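PDB 6LB7: calcium uptake protein 2, mitochondrial from Homo sapiens, which probably regulates calcium entry into mitochondria as an EF-hand, calcium-binding partner of the mitochondrial calcium uniporter. Local coordinates for residues B[59-63]-B[155-161]; B[68-73]-B[179-183]; B[267-271]-B[303-308]; B[229-233]-B[293-297]. All blocks are in the same frame, centred on the assembly; numbering follows the deposited sequence.

The four contacts form two pairs, one in each half of the chain. Interactions 1 and 2 have centres 15 Å apart and touch. Leu158 and Arg161 of interaction 1 pack on Phe179 of interaction 2, and Thr157 packs on Phe72. The centres of interactions 3 and 4 are also 15 Å apart, and the two contacts touch, with Phe295 of interaction 4 lying against Val269, Arg270 and Leu271. The two pairs are separate. The nearest atoms of interactions 2 and 4 are about 21 Å apart, and the centres of interactions 1 and 3 about 49 Å. The bound calcium ion is held by Asp109, Asp111, Asn113, Met115 and Glu120, all outside these segments.

Interaction 1: residues B[59-63]-B[155-161]; sequences TLSGI and NTTLQMR
Leu60 and Ile63 make a mainly apolar contact with the first turn of helix 157-163. Leu60 ends helix 53-60, and Ile63 lies in the turn that follows. No hydrogen bond crosses between the segments. The two methyls of Leu60 divide the work. Leu60 CD1 lies 3.3 Å from Asn155 O and also reaches the side chain of Met160, with 4.1 Å between Leu60 CD1 and Met160 CG. Leu60 CD2 faces the start of the helix, 3.6 Å from Thr157 N. Ile63 touches with one atom, CD1. Its CG1 is anti to the backbone N (chi1 -151°), and chi2 is extended too, which carries the methyl out to the helix. There Ile63 CD1 sits 3.5 Å from Thr157 O and 3.6 Å from Arg161 CB. With an alanine at Leu60, both methyls would be gone and a gap would probably open between Asn155, Thr157 and Met160. The helix start has its own polar support. Thr156 is the N-cap, and its OG1 accepts from Gln159 N at 3.3 Å, with an angle of 164° at the hydrogen. Thr156 OG1 also bonds to Glu86, and Thr157 OG1 to Leu81 N. Around the contact, Ile63 and Thr157 pack on Phe72 of helix 72-76, Leu158 on helix 84-94, and Asn155 and Gln159 on Lys118 of helix 118-129.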
loop_
_atom_site.group_PDB
_atom_site.type_symbol
_atom_site.label_atom_id
_atom_site.label_comp_id
_atom_site.label_asym_id
_atom_site.label_seq_id
_atom_site.Cartn_x
_atom_site.Cartn_y
_atom_site.Cartn_z
ATOM N N THR B 59 -2.679 18.770 36.346
ATOM C CA THR B 59 -1.681 18.413 35.345
ATOM C C THR B 59 -2.107 18.835 33.942
ATOM O O THR B 59 -1.263 18.940 33.046
ATOM C CB THR B 59 -1.407 16.911 35.402
ATOM O OG1 THR B 59 -0.889 16.567 36.659
ATOM C CG2 THR B 59 -0.417 16.507 34.360
ATOM N N LEU B 60 -3.386 19.137 33.725
ATOM C CA LEU B 60 -3.781 19.515 32.374
ATOM C C LEU B 60 -3.824 21.022 32.184
ATOM O O LEU B 60 -3.524 21.504 31.091
ATOM C CB LEU B 60 -5.130 18.889 32.000
ATOM C CG LEU B 60 -5.030 17.388 31.719
ATOM C CD1 LEU B 60 -6.348 16.811 31.220
ATOM C CD2 LEU B 60 -3.890 17.095 30.726
ATOM N N SER B 61 -4.178 21.775 33.219
ATOM C CA SER B 61 -4.237 23.231 33.114
ATOM C C SER B 61 -2.829 23.804 33.025
ATOM O O SER B 61 -2.043 23.684 33.969
ATOM C CB SER B 61 -4.966 23.837 34.312
ATOM O OG SER B 61 -6.374 23.773 34.161
ATOM N N GLY B 62 -2.498 24.436 31.910
ATOM C CA GLY B 62 -1.113 24.838 31.764
ATOM C C GLY B 62 -0.568 24.575 30.383
ATOM O O GLY B 62 0.506 25.073 30.036
ATOM N N ILE B 63 -1.329 23.830 29.575
ATOM C CA ILE B 63 -1.037 23.653 28.162
ATOM C C ILE B 63 -0.970 24.985 27.423
ATOM O O ILE B 63 -0.647 25.011 26.232
ATOM C CB ILE B 63 -2.096 22.711 27.535
ATOM C CG1 ILE B 63 -1.510 21.944 26.352
ATOM C CG2 ILE B 63 -3.343 23.493 27.100
ATOM C CD1 ILE B 63 -2.524 21.086 25.611
ATOM N N ASN B 155 -9.807 13.054 30.607
ATOM C CA ASN B 155 -9.352 14.201 29.832
ATOM C C ASN B 155 -7.828 14.151 29.708
ATOM O O ASN B 155 -7.143 13.710 30.633
ATOM C CB ASN B 155 -9.807 15.492 30.511
ATOM C CG ASN B 155 -9.881 16.649 29.571
ATOM O OD1 ASN B 155 -10.126 16.507 28.427
ATOM N ND2 ASN B 155 -9.686 17.811 30.057
ATOM N N THR B 156 -7.298 14.571 28.553
ATOM C CA THR B 156 -5.885 14.356 28.236
ATOM C C THR B 156 -5.293 15.578 27.540
ATOM O O THR B 156 -6.009 16.445 27.046
ATOM C CB THR B 156 -5.664 13.142 27.316
ATOM O OG1 THR B 156 -6.244 13.420 26.031
ATOM C CG2 THR B 156 -6.275 11.874 27.914
ATOM N N THR B 157 -3.957 15.606 27.479
ATOM C CA THR B 157 -3.234 16.684 26.802
ATOM C C THR B 157 -3.707 16.878 25.364
ATOM O O THR B 157 -3.995 18.005 24.947
ATOM C CB THR B 157 -1.731 16.404 26.822
ATOM O OG1 THR B 157 -1.287 16.267 28.174
ATOM C CG2 THR B 157 -0.963 17.538 26.151
ATOM N N LEU B 158 -3.780 15.790 24.578
ATOM C CA LEU B 158 -4.210 15.934 23.183
ATOM C C LEU B 158 -5.659 16.418 23.086
ATOM O O LEU B 158 -5.990 17.264 22.247
ATOM C CB LEU B 158 -4.042 14.612 22.426
ATOM C CG LEU B 158 -2.631 14.154 22.046
ATOM C CD1 LEU B 158 -2.701 13.025 21.038
ATOM C CD2 LEU B 158 -1.767 15.324 21.505
ATOM N N GLN B 159 -6.547 15.883 23.914
ATOM C CA GLN B 159 -7.934 16.334 23.829
ATOM C C GLN B 159 -8.049 17.815 24.193
ATOM O O GLN B 159 -8.831 18.550 23.583
ATOM C CB GLN B 159 -8.823 15.468 24.716
ATOM C CG GLN B 159 -8.911 14.036 24.250
ATOM C CD GLN B 159 -9.889 13.237 25.062
ATOM O OE1 GLN B 159 -11.026 13.031 24.647
ATOM N NE2 GLN B 159 -9.460 12.785 26.236
ATOM N N MET B 160 -7.247 18.275 25.158
ATOM C CA MET B 160 -7.175 19.704 25.472
ATOM C C MET B 160 -6.674 20.514 24.284
ATOM O O MET B 160 -7.283 21.520 23.901
ATOM C CB MET B 160 -6.240 19.937 26.655
ATOM C CG MET B 160 -6.677 19.308 27.943
ATOM S SD MET B 160 -7.963 20.319 28.670
ATOM C CE MET B 160 -7.412 21.953 28.184
ATOM N N ARG B 161 -5.524 20.116 23.735
ATOM C CA ARG B 161 -4.919 20.851 22.632
ATOM C C ARG B 161 -5.855 20.917 21.429
ATOM O O ARG B 161 -5.967 21.958 20.772
ATOM C CB ARG B 161 -3.595 20.183 22.265
ATOM C CG ARG B 161 -3.017 20.507 20.938
ATOM C CD ARG B 161 -2.527 21.890 20.821
ATOM N NE ARG B 161 -1.328 21.954 20.276
ATOM C CZ ARG B 161 -1.105 22.486 19.229
ATOM N NH1 ARG B 161 -2.001 22.995 18.598
ATOM N NH2 ARG B 161 0.016 22.495 18.802
#

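Interaction 2: residues B[68-73]-B[179-183]; sequences CGSTFF and FMENL
Asn182 ND2 donates to a water 3.1 Å away, and that water donates to Cys68 O, also at 3.1 Å, just before the Gly69-Phe72 turn. A second water donates to Asn182 OD1 and accepts weakly from Ser70 N, inside the turn. Both ends of the amide are therefore used. The amide also packs directly on the backbone, with Asn182 ND2 3.4 Å from Gly69 CA. A leucine in place of Asn182 would be likely to leave both waters without their helix partner and weaken the link to the turn. Beside this polar patch is an aromatic cluster of Phe72, Phe73 and Phe179. The edge of Phe179 points to the face of Phe72 in an offset edge-to-face pair, with centroids 5.5 Å apart and planes at 73°. With chi1 at -173°, the Phe179 ring swings to the side opposite the backbone nitrogen, and its CE2 and CZ reach the two other rings. Phe73 meets the same ring obliquely, with 3.7 Å between Phe73 CZ and Phe179 CZ. Phe73 CE2 also touches Leu183 CD1 at 3.6 Å. Arg161 makes a cation-pi contact with Phe72, and Phe162 an edge-to-face one with Phe179. The chemistry is thus split: buried rings join helix 72-76 to helix 173-196, while the Asn182 side of the contact is bridged by water.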
loop_
_atom_site.group_PDB
_atom_site.type_symbol
_atom_site.label_atom_id
_atom_site.label_comp_id
_atom_site.label_asym_id
_atom_site.label_seq_id
_atom_site.Cartn_x
_atom_site.Cartn_y
_atom_site.Cartn_z
ATOM N N CYS B 68 3.434 25.877 20.525
ATOM C CA CYS B 68 2.577 25.333 19.477
ATOM C C CYS B 68 3.359 24.888 18.236
ATOM O O CYS B 68 2.767 24.766 17.154
ATOM C CB CYS B 68 1.511 26.361 19.082
ATOM S SG CYS B 68 2.189 27.839 18.317
ATOM N N GLY B 69 4.666 24.658 18.369
ATOM C CA GLY B 69 5.489 24.217 17.265
ATOM C C GLY B 69 6.154 22.887 17.549
ATOM O O GLY B 69 5.542 22.006 18.160
ATOM N N SER B 70 7.415 22.746 17.147
ATOM C CA SER B 70 8.143 21.494 17.300
ATOM C C SER B 70 8.748 21.292 18.690
ATOM O O SER B 70 9.568 20.388 18.856
ATOM C CB SER B 70 9.249 21.408 16.248
ATOM O OG SER B 70 10.174 22.461 16.411
ATOM N N THR B 71 8.384 22.084 19.698
ATOM C CA THR B 71 8.830 21.804 21.056
ATOM C C THR B 71 7.670 21.513 21.987
ATOM O O THR B 71 7.863 21.503 23.211
ATOM C CB THR B 71 9.661 22.953 21.622
ATOM O OG1 THR B 71 8.827 24.116 21.779
ATOM C CG2 THR B 71 10.827 23.258 20.684
ATOM N N PHE B 72 6.488 21.232 21.437
ATOM C CA PHE B 72 5.297 21.001 22.249
ATOM C C PHE B 72 5.515 19.921 23.309
ATOM O O PHE B 72 5.176 20.112 24.478
ATOM C CB PHE B 72 4.126 20.626 21.328
ATOM C CG PHE B 72 2.838 20.313 22.052
ATOM C CD1 PHE B 72 2.049 21.335 22.570
ATOM C CD2 PHE B 72 2.404 18.997 22.194
ATOM C CE1 PHE B 72 0.858 21.055 23.219
ATOM C CE2 PHE B 72 1.213 18.718 22.843
ATOM C CZ PHE B 72 0.434 19.751 23.346
ATOM N N PHE B 73 6.028 18.746 22.913
ATOM C CA PHE B 73 6.162 17.689 23.922
ATOM C C PHE B 73 7.319 17.984 24.876
ATOM O O PHE B 73 7.204 17.741 26.081
ATOM C CB PHE B 73 6.320 16.303 23.264
ATOM C CG PHE B 73 5.068 15.822 22.559
ATOM C CD1 PHE B 73 4.115 15.061 23.230
ATOM C CD2 PHE B 73 4.818 16.182 21.240
ATOM C CE1 PHE B 73 2.944 14.652 22.588
ATOM C CE2 PHE B 73 3.657 15.775 20.590
ATOM C CZ PHE B 73 2.714 15.011 21.262
ATOM N N PHE B 179 0.452 20.001 13.489
ATOM C CA PHE B 179 0.796 19.225 14.674
ATOM C C PHE B 179 1.561 17.949 14.306
ATOM O O PHE B 179 2.557 17.613 14.954
ATOM C CB PHE B 179 -0.469 18.881 15.457
ATOM C CG PHE B 179 -0.190 18.226 16.784
ATOM C CD1 PHE B 179 -0.113 16.842 16.886
ATOM C CD2 PHE B 179 0.027 18.992 17.911
ATOM C CE1 PHE B 179 0.163 16.232 18.096
ATOM C CE2 PHE B 179 0.291 18.391 19.126
ATOM C CZ PHE B 179 0.362 17.004 19.209
ATOM N N MET B 180 1.113 17.233 13.267
ATOM C CA MET B 180 1.787 16.000 12.855
ATOM C C MET B 180 3.163 16.280 12.251
ATOM O O MET B 180 4.120 15.551 12.521
ATOM C CB MET B 180 0.920 15.236 11.851
ATOM C CG MET B 180 -0.471 14.909 12.378
ATOM S SD MET B 180 -0.455 14.215 14.055
ATOM C CE MET B 180 -2.036 14.783 14.678
ATOM N N GLU B 181 3.276 17.306 11.398
ATOM C CA GLU B 181 4.598 17.726 10.932
ATOM C C GLU B 181 5.505 18.059 12.112
ATOM O O GLU B 181 6.683 17.703 12.120
ATOM C CB GLU B 181 4.486 18.952 10.015
ATOM C CG GLU B 181 3.784 18.734 8.658
ATOM C CD GLU B 181 3.409 20.063 7.973
ATOM O OE1 GLU B 181 3.020 20.048 6.778
ATOM O OE2 GLU B 181 3.476 21.120 8.643
ATOM N N ASN B 182 4.972 18.771 13.105
ATOM C CA ASN B 182 5.789 19.195 14.233
ATOM C C ASN B 182 6.140 18.024 15.146
ATOM O O ASN B 182 7.198 18.040 15.787
ATOM C CB ASN B 182 5.064 20.290 15.012
ATOM C CG ASN B 182 5.200 21.681 14.344
ATOM O OD1 ASN B 182 6.150 21.933 13.610
ATOM N ND2 ASN B 182 4.242 22.569 14.606
ATOM N N LEU B 183 5.254 17.033 15.256
ATOM C CA LEU B 183 5.587 15.815 15.999
ATOM C C LEU B 183 6.783 15.107 15.372
ATOM O O LEU B 183 7.761 14.784 16.064
ATOM C CB LEU B 183 4.371 14.887 16.053
ATOM C CG LEU B 183 4.626 13.468 16.558
ATOM C CD1 LEU B 183 4.971 13.513 18.048
ATOM C CD2 LEU B 183 3.418 12.579 16.286
HETATM O O HOH W 1 1.396 22.355 15.843
HETATM O O HOH W 2 7.848 24.532 14.472
#

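Interaction 3: residues B[267-271]-B[303-308]; sequences RPVRL and DECLSH
Asp303 meets Arg270 through its backbone: Asp303 O lies 2.9 Å from Arg270 NH1, at the edge of the guanidinium and near its plane. The Asp303 carboxylate is beyond salt-bridge range of that group. Glu304 O touches the aliphatic part of the same side chain, 3.3 Å from Arg270 CG, and accepts from a water that also takes the Leu271 N-H. Cys305 places its sulfur over one face of the guanidinium, with Cys305 SG 3.5 Å from Arg270 CZ. Arg270 runs straight to CD (chi2 -178°) and bends at chi3 to lie there. Cys305 SG also lies 3.4 Å from Pro268 CB. The loops join directly where Leu306 N donates to Val269 O at 2.9 Å, with an angle of 167° at the hydrogen. The return link runs through a water that accepts from Val269 N and donates to Leu306 O. His308 closes the contact, with His308 CD2 3.5 Å from Val269 CG2. Each loop runs into a helix, 271-282 and 308-320. One direct and one water-mediated link between Val269 and Leu306 recall the loop pairing of EF-hands. The sequence from Asp299 onward is consistent with an EF-hand loop, though the calcium seen lies at another site.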
loop_
_atom_site.group_PDB
_atom_site.type_symbol
_atom_site.label_atom_id
_atom_site.label_comp_id
_atom_site.label_asym_id
_atom_site.label_seq_id
_atom_site.Cartn_x
_atom_site.Cartn_y
_atom_site.Cartn_z
ATOM N N ARG B 267 20.688 -5.548 -11.893
ATOM C CA ARG B 267 21.520 -4.353 -11.877
ATOM C C ARG B 267 22.039 -4.133 -10.469
ATOM O O ARG B 267 21.234 -3.958 -9.540
ATOM C CB ARG B 267 20.747 -3.131 -12.358
ATOM C CG ARG B 267 20.837 -2.931 -13.858
ATOM C CD ARG B 267 20.124 -1.678 -14.327
ATOM N NE ARG B 267 20.825 -0.447 -13.977
ATOM C CZ ARG B 267 20.303 0.760 -14.173
ATOM N NH1 ARG B 267 19.092 0.869 -14.713
ATOM N NH2 ARG B 267 20.974 1.854 -13.832
ATOM N N PRO B 268 23.347 -4.170 -10.250
ATOM C CA PRO B 268 23.866 -3.862 -8.916
ATOM C C PRO B 268 23.490 -2.443 -8.514
ATOM O O PRO B 268 23.454 -1.526 -9.342
ATOM C CB PRO B 268 25.383 -4.026 -9.077
ATOM C CG PRO B 268 25.561 -4.837 -10.328
ATOM C CD PRO B 268 24.417 -4.453 -11.217
ATOM N N VAL B 269 23.209 -2.272 -7.227
ATOM C CA VAL B 269 22.790 -0.982 -6.692
ATOM C C VAL B 269 24.062 -0.243 -6.289
ATOM O O VAL B 269 24.541 -0.336 -5.156
ATOM C CB VAL B 269 21.816 -1.137 -5.531
ATOM C CG1 VAL B 269 21.365 0.234 -5.054
ATOM C CG2 VAL B 269 20.647 -1.953 -5.981
ATOM N N ARG B 270 24.624 0.493 -7.234
ATOM C CA ARG B 270 25.696 1.403 -6.903
ATOM C C ARG B 270 25.100 2.757 -6.572
ATOM O O ARG B 270 23.880 2.948 -6.531
ATOM C CB ARG B 270 26.704 1.526 -8.044
ATOM C CG ARG B 270 27.572 0.320 -8.217
ATOM C CD ARG B 270 28.568 0.545 -9.333
ATOM N NE ARG B 270 28.674 -0.666 -10.132
ATOM C CZ ARG B 270 29.367 -1.739 -9.770
ATOM N NH1 ARG B 270 30.042 -1.761 -8.626
ATOM N NH2 ARG B 270 29.385 -2.800 -10.566
ATOM N N LEU B 271 25.978 3.724 -6.385
ATOM C CA LEU B 271 25.503 4.984 -5.851
ATOM C C LEU B 271 24.510 5.643 -6.803
ATOM O O LEU B 271 23.477 6.162 -6.363
ATOM C CB LEU B 271 26.711 5.864 -5.542
ATOM C CG LEU B 271 26.613 7.192 -4.929
ATOM C CD1 LEU B 271 26.081 8.055 -5.863
ATOM C CD2 LEU B 271 25.783 7.237 -3.700
ATOM N N ASP B 303 32.851 -4.224 -3.486
ATOM C CA ASP B 303 32.807 -3.815 -4.882
ATOM C C ASP B 303 31.956 -2.570 -5.097
ATOM O O ASP B 303 31.487 -2.332 -6.217
ATOM C CB ASP B 303 32.297 -4.964 -5.750
ATOM C CG ASP B 303 32.851 -4.904 -7.157
ATOM O OD1 ASP B 303 33.941 -4.315 -7.336
ATOM O OD2 ASP B 303 32.187 -5.413 -8.089
ATOM N N GLU B 304 31.729 -1.788 -4.040
ATOM C CA GLU B 304 30.964 -0.545 -4.120
ATOM C C GLU B 304 29.531 -0.769 -4.598
ATOM O O GLU B 304 28.924 0.126 -5.201
ATOM C CB GLU B 304 31.674 0.481 -5.003
ATOM C CG GLU B 304 32.995 0.955 -4.432
ATOM C CD GLU B 304 33.709 1.889 -5.370
ATOM O OE1 GLU B 304 33.722 1.610 -6.590
ATOM O OE2 GLU B 304 34.249 2.909 -4.889
ATOM N N CYS B 305 28.980 -1.954 -4.339
ATOM C CA CYS B 305 27.547 -2.196 -4.475
ATOM C C CYS B 305 26.919 -2.304 -3.091
ATOM O O CYS B 305 27.525 -2.844 -2.162
ATOM C CB CYS B 305 27.268 -3.464 -5.285
ATOM S SG CYS B 305 27.979 -3.388 -6.954
ATOM N N LEU B 306 25.707 -1.782 -2.955
ATOM C CA LEU B 306 25.048 -1.743 -1.659
ATOM C C LEU B 306 24.353 -3.071 -1.393
ATOM O O LEU B 306 23.625 -3.585 -2.250
ATOM C CB LEU B 306 24.030 -0.602 -1.614
ATOM C CG LEU B 306 23.555 -0.233 -0.205
ATOM C CD1 LEU B 306 24.649 0.520 0.520
ATOM C CD2 LEU B 306 22.280 0.573 -0.227
ATOM N N SER B 307 24.580 -3.635 -0.208
ATOM C CA SER B 307 23.790 -4.778 0.240
ATOM C C SER B 307 22.435 -4.222 0.671
ATOM O O SER B 307 22.187 -3.918 1.841
ATOM C CB SER B 307 24.499 -5.525 1.355
ATOM O OG SER B 307 25.833 -5.822 0.977
ATOM N N HIS B 308 21.559 -4.039 -0.315
ATOM C CA HIS B 308 20.381 -3.212 -0.079
ATOM C C HIS B 308 19.338 -3.936 0.755
ATOM O O HIS B 308 18.552 -3.288 1.456
ATOM C CB HIS B 308 19.786 -2.752 -1.407
ATOM C CG HIS B 308 19.552 -3.863 -2.381
ATOM N ND1 HIS B 308 18.418 -4.642 -2.361
ATOM C CD2 HIS B 308 20.303 -4.314 -3.413
ATOM C CE1 HIS B 308 18.484 -5.534 -3.333
ATOM N NE2 HIS B 308 19.618 -5.360 -3.983
HETATM O O HOH W 3 20.584 -5.531 -7.259
HETATM O O HOH W 4 23.722 -4.522 -5.009
HETATM O O HOH W 5 28.804 3.081 -5.739
#

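Interaction 4: residues B[229-233]-B[293-297]; sequences EKLSA and TVFKI
Lys296 folds over the end of helix 220-230 and donates from NZ to Lys230 O at 2.9 Å. The bond lies nearly along the C=O axis, at 169°. The chain of Lys296 is bent twice to get there. CG stands anti to the carbonyl carbon, chi2 turns to -82°, and a second bend at chi4 (59°) brings the amine to the carbonyl. On the way Lys296 CD comes 3.9 Å from Lys230 CB. Lys296 NZ also lies 3.4 Å from Ser232 OG, in a poorly ordered residue, and has a weak, long ion pair with Asp292. Lys230, by contrast, is extended beyond CG, and its amine does not touch the Lys296 side chain. Lys230 NZ is bonded to Asn226 of its own helix and to a water, which donates to Lys296 O. So each lysine serves a backbone carbonyl of the other segment, one directly and one through water. Leu231 supplies the apolar part. Leu231 CD2 lies 3.7 Å from Lys296 CB, and Leu231 CD1 4.0 Å from Thr293 CG2. The Leu231 and Lys296 chains lie alongside one another, pointing opposite ways, and Leu231 runs roughly perpendicular to the Thr293 side chain. Leu231 also packs on Ala208 of helix 204-211, and Ile297 on Tyr223 and Val227. A positive amine at a helix C-terminal carbonyl would suit the partial negative charge expected there. The contact joins the end of helix 220-230 to helix 288-298, which leads into an EF-hand-like loop, an arrangement consistent with the helical packing of an EF-hand lobe.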
loop_
_atom_site.group_PDB
_atom_site.type_symbol
_atom_site.label_atom_id
_atom_site.label_comp_id
_atom_site.label_asym_id
_atom_site.label_seq_id
_atom_site.Cartn_x
_atom_site.Cartn_y
_atom_site.Cartn_z
ATOM N N GLU B 229 35.962 1.305 11.353
ATOM C CA GLU B 229 37.156 1.290 10.527
ATOM C C GLU B 229 37.035 2.052 9.214
ATOM O O GLU B 229 38.061 2.490 8.687
ATOM C CB GLU B 229 37.565 -0.161 10.236
ATOM C CG GLU B 229 38.017 -0.897 11.497
ATOM C CD GLU B 229 38.118 -2.395 11.318
ATOM O OE1 GLU B 229 38.257 -3.099 12.348
ATOM O OE2 GLU B 229 38.053 -2.873 10.160
ATOM N N LYS B 230 35.828 2.246 8.676
ATOM C CA LYS B 230 35.690 2.888 7.375
ATOM C C LYS B 230 35.033 4.255 7.422
ATOM O O LYS B 230 35.008 4.943 6.396
ATOM C CB LYS B 230 34.900 1.995 6.417
ATOM C CG LYS B 230 35.485 0.614 6.286
ATOM C CD LYS B 230 34.576 -0.295 5.496
ATOM C CE LYS B 230 35.237 -1.639 5.233
ATOM N NZ LYS B 230 34.238 -2.607 4.680
ATOM N N LEU B 231 34.503 4.672 8.562
ATOM C CA LEU B 231 33.853 5.972 8.636
ATOM C C LEU B 231 34.927 7.004 8.897
ATOM O O LEU B 231 35.398 7.164 10.028
ATOM C CB LEU B 231 32.765 6.002 9.703
ATOM C CG LEU B 231 31.506 5.310 9.215
ATOM C CD1 LEU B 231 30.328 5.645 10.122
ATOM C CD2 LEU B 231 31.230 5.716 7.775
ATOM N N SER B 232 35.325 7.692 7.833
ATOM C CA SER B 232 36.262 8.791 7.952
ATOM C C SER B 232 35.739 9.827 8.939
ATOM O O SER B 232 34.560 9.841 9.312
ATOM C CB SER B 232 36.486 9.435 6.586
ATOM O OG SER B 232 36.523 8.437 5.579
ATOM N N ALA B 233 36.639 10.694 9.377
ATOM C CA ALA B 233 36.222 11.904 10.079
ATOM C C ALA B 233 35.878 13.008 9.082
ATOM O O ALA B 233 36.298 14.155 9.228
ATOM C CB ALA B 233 37.310 12.349 11.048
ATOM N N THR B 293 28.121 7.476 4.189
ATOM C CA THR B 293 28.001 6.660 5.394
ATOM C C THR B 293 27.214 5.384 5.129
ATOM O O THR B 293 27.597 4.298 5.587
ATOM C CB THR B 293 27.338 7.472 6.516
ATOM O OG1 THR B 293 28.158 8.601 6.824
ATOM C CG2 THR B 293 27.187 6.618 7.765
ATOM N N VAL B 294 26.094 5.500 4.413
ATOM C CA VAL B 294 25.289 4.317 4.108
ATOM C C VAL B 294 26.116 3.287 3.346
ATOM O O VAL B 294 26.096 2.091 3.664
ATOM C CB VAL B 294 24.027 4.709 3.323
ATOM C CG1 VAL B 294 23.407 3.469 2.680
ATOM C CG2 VAL B 294 23.033 5.394 4.240
ATOM N N PHE B 295 26.873 3.737 2.339
ATOM C CA PHE B 295 27.650 2.796 1.537
ATOM C C PHE B 295 28.833 2.226 2.314
ATOM O O PHE B 295 29.140 1.040 2.184
ATOM C CB PHE B 295 28.103 3.450 0.231
ATOM C CG PHE B 295 27.124 3.267 -0.893
ATOM C CD1 PHE B 295 27.344 2.311 -1.870
ATOM C CD2 PHE B 295 25.957 4.023 -0.941
ATOM C CE1 PHE B 295 26.429 2.125 -2.895
ATOM C CE2 PHE B 295 25.030 3.845 -1.965
ATOM C CZ PHE B 295 25.263 2.896 -2.938
ATOM N N LYS B 296 29.503 3.031 3.145
ATOM C CA LYS B 296 30.587 2.453 3.943
ATOM C C LYS B 296 30.065 1.371 4.880
ATOM O O LYS B 296 30.745 0.363 5.115
ATOM C CB LYS B 296 31.325 3.531 4.740
ATOM C CG LYS B 296 32.055 4.573 3.897
ATOM C CD LYS B 296 33.405 4.087 3.419
ATOM C CE LYS B 296 34.240 5.248 2.879
ATOM N NZ LYS B 296 34.456 6.293 3.926
ATOM N N ILE B 297 28.866 1.554 5.436
ATOM C CA ILE B 297 28.342 0.565 6.384
ATOM C C ILE B 297 27.822 -0.680 5.667
ATOM O O ILE B 297 28.017 -1.810 6.139
ATOM C CB ILE B 297 27.232 1.179 7.261
ATOM C CG1 ILE B 297 27.753 2.360 8.102
ATOM C CG2 ILE B 297 26.614 0.109 8.168
ATOM C CD1 ILE B 297 26.612 3.115 8.820
HETATM O O HOH W 6 32.258 -1.080 3.330
#